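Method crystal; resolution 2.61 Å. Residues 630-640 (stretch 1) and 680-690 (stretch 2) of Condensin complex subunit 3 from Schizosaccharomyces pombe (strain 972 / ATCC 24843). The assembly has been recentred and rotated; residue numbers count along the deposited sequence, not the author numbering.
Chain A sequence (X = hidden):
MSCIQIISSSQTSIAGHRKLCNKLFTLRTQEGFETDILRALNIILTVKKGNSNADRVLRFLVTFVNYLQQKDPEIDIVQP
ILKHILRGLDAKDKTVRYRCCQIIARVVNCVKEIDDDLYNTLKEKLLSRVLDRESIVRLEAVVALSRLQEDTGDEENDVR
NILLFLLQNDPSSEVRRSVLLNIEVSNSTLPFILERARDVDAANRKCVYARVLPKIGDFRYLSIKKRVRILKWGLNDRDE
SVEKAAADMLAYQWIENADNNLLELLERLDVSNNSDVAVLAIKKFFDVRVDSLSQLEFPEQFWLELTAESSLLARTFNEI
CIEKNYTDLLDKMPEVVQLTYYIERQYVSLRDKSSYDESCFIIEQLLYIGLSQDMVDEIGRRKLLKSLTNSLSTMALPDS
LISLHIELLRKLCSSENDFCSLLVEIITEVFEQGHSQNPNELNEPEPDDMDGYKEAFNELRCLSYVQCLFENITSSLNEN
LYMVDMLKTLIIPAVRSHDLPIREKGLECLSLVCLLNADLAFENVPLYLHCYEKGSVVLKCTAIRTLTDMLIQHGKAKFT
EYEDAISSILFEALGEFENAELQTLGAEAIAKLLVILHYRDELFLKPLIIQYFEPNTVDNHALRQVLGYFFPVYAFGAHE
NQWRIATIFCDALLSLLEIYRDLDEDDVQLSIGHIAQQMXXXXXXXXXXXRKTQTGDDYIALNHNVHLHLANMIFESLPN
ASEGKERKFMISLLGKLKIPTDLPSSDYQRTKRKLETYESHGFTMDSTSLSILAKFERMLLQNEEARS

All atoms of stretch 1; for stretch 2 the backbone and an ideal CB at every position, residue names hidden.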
# COMPACT_ATOMS: atom_id res chain seq x y z
N PHE A 630 0.87 13.12 -1.54
CA PHE A 630 0.64 14.54 -1.79
C PHE A 630 0.83 14.89 -3.26
O PHE A 630 -0.03 15.55 -3.86
CB PHE A 630 1.59 15.37 -0.91
CG PHE A 630 1.93 16.71 -1.49
CD1 PHE A 630 3.07 16.88 -2.26
CD2 PHE A 630 1.12 17.81 -1.26
CE1 PHE A 630 3.39 18.11 -2.79
CE2 PHE A 630 1.43 19.04 -1.79
CZ PHE A 630 2.57 19.19 -2.56
N PHE A 631 1.94 14.47 -3.86
CA PHE A 631 2.25 14.90 -5.22
C PHE A 631 1.13 14.57 -6.20
O PHE A 631 0.72 15.46 -6.96
CB PHE A 631 3.58 14.29 -5.67
CG PHE A 631 4.79 14.99 -5.11
CD1 PHE A 631 5.00 16.33 -5.33
CD2 PHE A 631 5.72 14.29 -4.35
CE1 PHE A 631 6.10 16.98 -4.82
CE2 PHE A 631 6.82 14.93 -3.83
CZ PHE A 631 7.02 16.27 -4.06
N PRO A 632 0.58 13.35 -6.24
CA PRO A 632 -0.56 13.12 -7.14
C PRO A 632 -1.77 13.98 -6.81
O PRO A 632 -2.44 14.47 -7.73
CB PRO A 632 -0.85 11.62 -6.94
CG PRO A 632 0.39 11.05 -6.39
CD PRO A 632 1.00 12.12 -5.55
N VAL A 633 -2.07 14.16 -5.53
CA VAL A 633 -3.23 14.96 -5.13
C VAL A 633 -3.03 16.41 -5.56
O VAL A 633 -3.95 17.05 -6.08
CB VAL A 633 -3.47 14.84 -3.62
CG1 VAL A 633 -4.39 15.95 -3.10
CG2 VAL A 633 -4.05 13.49 -3.29
N TYR A 634 -1.84 16.95 -5.31
CA TYR A 634 -1.56 18.34 -5.65
C TYR A 634 -1.47 18.53 -7.16
O TYR A 634 -2.10 19.43 -7.72
CB TYR A 634 -0.27 18.78 -4.96
CG TYR A 634 0.14 20.20 -5.22
CD1 TYR A 634 1.08 20.51 -6.20
CD2 TYR A 634 -0.38 21.25 -4.47
CE1 TYR A 634 1.47 21.81 -6.43
CE2 TYR A 634 0.01 22.55 -4.70
CZ TYR A 634 0.93 22.83 -5.68
OH TYR A 634 1.32 24.12 -5.91
N ALA A 635 -0.70 17.67 -7.83
CA ALA A 635 -0.47 17.84 -9.26
C ALA A 635 -1.76 17.64 -10.06
O ALA A 635 -2.08 18.46 -10.93
CB ALA A 635 0.60 16.85 -9.73
N PHE A 636 -2.49 16.57 -9.78
CA PHE A 636 -3.65 16.22 -10.58
C PHE A 636 -4.92 16.94 -10.15
O PHE A 636 -5.98 16.71 -10.75
CB PHE A 636 -3.87 14.71 -10.53
CG PHE A 636 -2.70 13.91 -11.01
CD1 PHE A 636 -1.95 14.35 -12.09
CD2 PHE A 636 -2.33 12.74 -10.38
CE1 PHE A 636 -0.86 13.62 -12.54
CE2 PHE A 636 -1.25 12.00 -10.83
CZ PHE A 636 -0.51 12.45 -11.91
N GLY A 637 -4.85 17.81 -9.16
CA GLY A 637 -6.03 18.51 -8.69
C GLY A 637 -6.38 19.73 -9.53
O GLY A 637 -7.56 20.03 -9.72
N ALA A 638 -5.37 20.43 -10.03
CA ALA A 638 -5.60 21.66 -10.77
C ALA A 638 -4.56 21.80 -11.87
O ALA A 638 -3.41 21.38 -11.71
CB ALA A 638 -5.55 22.88 -9.84
N HIS A 639 -4.97 22.41 -12.98
CA HIS A 639 -4.03 22.74 -14.05
C HIS A 639 -2.93 23.66 -13.54
O HIS A 639 -1.78 23.56 -13.98
CB HIS A 639 -4.77 23.38 -15.21
CG HIS A 639 -3.89 24.18 -16.12
ND1 HIS A 639 -3.23 23.62 -17.20
CD2 HIS A 639 -3.55 25.49 -16.11
CE1 HIS A 639 -2.52 24.56 -17.81
NE2 HIS A 639 -2.70 25.70 -17.17
N GLU A 640 -3.27 24.57 -12.63
CA GLU A 640 -2.28 25.53 -12.14
C GLU A 640 -1.21 24.85 -11.29
O GLU A 640 -0.09 25.37 -11.20
CB GLU A 640 -2.98 26.62 -11.33
CG GLU A 640 -3.91 27.51 -12.13
CD GLU A 640 -5.23 26.84 -12.46
OE1 GLU A 640 -5.45 25.70 -11.99
OE2 GLU A 640 -6.04 27.44 -13.19
N UNK A 680 7.33 14.03 -15.15
CA UNK A 680 6.61 14.25 -16.40
C UNK A 680 5.16 13.81 -16.30
O UNK A 680 4.27 14.47 -16.85
CB UNK A 680 7.30 13.51 -17.55
N UNK A 681 4.90 12.71 -15.60
CA UNK A 681 3.52 12.29 -15.38
C UNK A 681 2.76 13.32 -14.56
O UNK A 681 1.60 13.63 -14.85
CB UNK A 681 3.48 10.93 -14.68
N UNK A 682 3.40 13.87 -13.53
CA UNK A 682 2.75 14.89 -12.70
C UNK A 682 2.33 16.10 -13.53
O UNK A 682 1.32 16.74 -13.21
CB UNK A 682 3.69 15.33 -11.57
N UNK A 683 3.09 16.43 -14.57
CA UNK A 683 2.82 17.61 -15.38
C UNK A 683 1.98 17.31 -16.61
O UNK A 683 1.67 18.23 -17.37
CB UNK A 683 4.14 18.25 -15.81
N UNK A 684 1.60 16.05 -16.82
CA UNK A 684 0.81 15.67 -17.99
C UNK A 684 -0.64 16.11 -17.80
O UNK A 684 -1.30 15.70 -16.84
CB UNK A 684 0.89 14.16 -18.23
N UNK A 685 -1.14 16.93 -18.73
CA UNK A 685 -2.50 17.44 -18.62
C UNK A 685 -3.53 16.32 -18.70
O UNK A 685 -4.62 16.44 -18.14
CB UNK A 685 -2.77 18.47 -19.72
N UNK A 686 -3.20 15.23 -19.40
CA UNK A 686 -4.15 14.13 -19.54
C UNK A 686 -4.46 13.46 -18.21
O UNK A 686 -5.53 12.85 -18.08
CB UNK A 686 -3.61 13.09 -20.52
N UNK A 687 -3.57 13.57 -17.23
CA UNK A 687 -3.73 12.85 -15.97
C UNK A 687 -4.49 13.64 -14.91
O UNK A 687 -4.45 13.27 -13.74
CB UNK A 687 -2.35 12.46 -15.42
N UNK A 688 -5.17 14.71 -15.29
CA UNK A 688 -5.97 15.46 -14.33
C UNK A 688 -7.22 14.67 -13.96
O UNK A 688 -7.86 14.06 -14.82
CB UNK A 688 -6.35 16.83 -14.90
N UNK A 689 -7.56 14.69 -12.67
CA UNK A 689 -8.77 14.02 -12.22
C UNK A 689 -10.01 14.66 -12.83
O UNK A 689 -10.94 13.96 -13.25
CB UNK A 689 -8.86 14.05 -10.69
N UNK A 690 -10.04 15.99 -12.89
CA UNK A 690 -11.12 16.75 -13.51
C UNK A 690 -12.44 16.57 -12.77
O UNK A 690 -12.72 15.50 -12.22
CB UNK A 690 -11.28 16.33 -14.97

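Stretch 2 begins in a helix and continues through turns and a short 3-10 segment; Phe636 of stretch 1 gives up the most surface to it. Position 680 lies in the helix, and nothing of stretch 1 comes within 5.5 Å of its ideal CB, so the contact sets no preference; it is Leu680. At position 681 CA-to-CB points sideways, and the CB is 5.1 Å from Phe636 CZ. Many side chains, polar ones included, could leave this spot. Asp681 leads its carboxylate away, while its backbone O lies 3.4 Å from Phe636 CE1, at the ring edge.

At position 682 the CB sits 3.9 Å from Ala635 CB, and the small alanine leaves a path along the helix toward Phe631. A large flat side chain, or a long apolar one such as leucine or methionine, would suit. The residue is Trp682, with chi1 in m. Its six-membered ring forms an offset stack with the Phe631 ring, centroids 4.4 Å apart and planes at 19°, and Phe631 CB also lies over its face, 3.5 Å from Trp682 CZ2. At the edge of the indole, Trp682 CD1 is 4.2 Å from Phe636 CZ.

At position 683 CA-to-CB points away, so stretch 1 sets no preference; the residue is Thr683. Position 684 points sideways with no neighbour of stretch 1 near its CB. The extended psi of 122° precedes a 3-10 segment, where a short acceptor such as aspartate, asparagine or serine can hold a free amide. Asp684 does so, its OD1 accepting a hydrogen bond from the backbone N of position 686 at 2.8 Å.

Position 685 is also sideways, with room for a polar side chain to extend toward His639. Asn685 extends that way, but its ND2 remains 4.1 Å from His639 ND1, a contact at the ring edge without a hydrogen bond. Position 686 is out of reach and tolerant; Glu686 is poorly ordered.

At position 687 the CB is tight against Phe636 CE1, at 3.4 Å. Beyond it there is little room toward the ring, so a flexible chain such as lysine, arginine or glutamine, or a small alanine, would suit. Lys687 leads its end away, and its NZ makes a long salt bridge to Asp684 OD2 at 3.9 Å. Its backbone O lies over one face of the Phe636 ring.

Position 688 has its CB 4.2 Å from Phe636 O, beside the backbone between Ala635 and His639, where a branched apolar residue could fill the space. Leu688 brings CD2 to 3.4 Å from Phe636 O and 3.8 Å from Ala635 O.

At position 689 the backbone N donates a hydrogen bond to Phe636 O (3.2 Å, 164°), which any residue but proline could supply. The Phe636 side chain offers an apolar surface nearby, suited to an aromatic or long aliphatic group. Tyr689 places its ring face against Phe636 CB, 3.6 Å from the ring centroid, and the edge of the Phe636 ring points toward that face.

Position 690 points away, and its phi/psi of 65/147 is most natural for glycine; the residue is nevertheless Glu690, poorly ordered.

Stretch 2, residues 680-690: LDWTDNEKLYE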
# COMPACT_ATOMS: atom_id res chain seq x y z
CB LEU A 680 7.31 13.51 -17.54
CG LEU A 680 8.59 14.15 -18.08
CD1 LEU A 680 9.30 13.20 -19.02
CD2 LEU A 680 8.28 15.46 -18.79
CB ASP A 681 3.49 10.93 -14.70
CG ASP A 681 4.08 9.84 -15.57
OD1 ASP A 681 3.85 8.65 -15.28
OD2 ASP A 681 4.78 10.17 -16.54
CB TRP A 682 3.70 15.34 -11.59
CG TRP A 682 3.99 14.28 -10.57
CD1 TRP A 682 3.27 13.15 -10.33
CD2 TRP A 682 5.08 14.27 -9.65
NE1 TRP A 682 3.85 12.43 -9.31
CE2 TRP A 682 4.97 13.09 -8.88
CE3 TRP A 682 6.16 15.13 -9.40
CZ2 TRP A 682 5.88 12.76 -7.88
CZ3 TRP A 682 7.05 14.80 -8.41
CH2 TRP A 682 6.91 13.63 -7.66
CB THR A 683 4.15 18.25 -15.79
OG1 THR A 683 5.03 17.24 -16.30
CG2 THR A 683 4.82 18.90 -14.61
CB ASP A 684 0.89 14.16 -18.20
CG ASP A 684 0.23 13.70 -19.48
OD1 ASP A 684 -0.63 14.43 -20.02
OD2 ASP A 684 0.56 12.60 -19.95
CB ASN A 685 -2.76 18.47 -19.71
CG ASN A 685 -4.16 19.05 -19.65
OD1 ASN A 685 -5.03 18.68 -20.43
ND2 ASN A 685 -4.39 19.95 -18.70
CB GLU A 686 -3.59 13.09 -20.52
CG GLU A 686 -4.54 11.95 -20.84
CD GLU A 686 -5.78 12.40 -21.59
OE1 GLU A 686 -5.80 13.56 -22.06
OE2 GLU A 686 -6.74 11.61 -21.70
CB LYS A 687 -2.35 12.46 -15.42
CG LYS A 687 -1.54 11.56 -16.34
CD LYS A 687 -0.64 10.64 -15.55
CE LYS A 687 0.52 10.13 -16.38
NZ LYS A 687 0.08 9.49 -17.65
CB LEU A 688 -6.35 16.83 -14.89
CG LEU A 688 -5.27 17.91 -14.91
CD1 LEU A 688 -5.77 19.15 -15.62
CD2 LEU A 688 -4.81 18.26 -13.51
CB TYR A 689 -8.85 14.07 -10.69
CG TYR A 689 -7.71 13.36 -9.98
CD1 TYR A 689 -7.17 12.18 -10.49
CD2 TYR A 689 -7.17 13.86 -8.81
CE1 TYR A 689 -6.13 11.53 -9.85
CE2 TYR A 689 -6.14 13.23 -8.16
CZ TYR A 689 -5.62 12.06 -8.68
OH TYR A 689 -4.58 11.41 -8.04
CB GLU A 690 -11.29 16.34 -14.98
CG GLU A 690 -11.96 17.42 -15.82
CD GLU A 690 -11.08 18.63 -16.00
OE1 GLU A 690 -9.84 18.48 -15.96
OE2 GLU A 690 -11.62 19.74 -16.19
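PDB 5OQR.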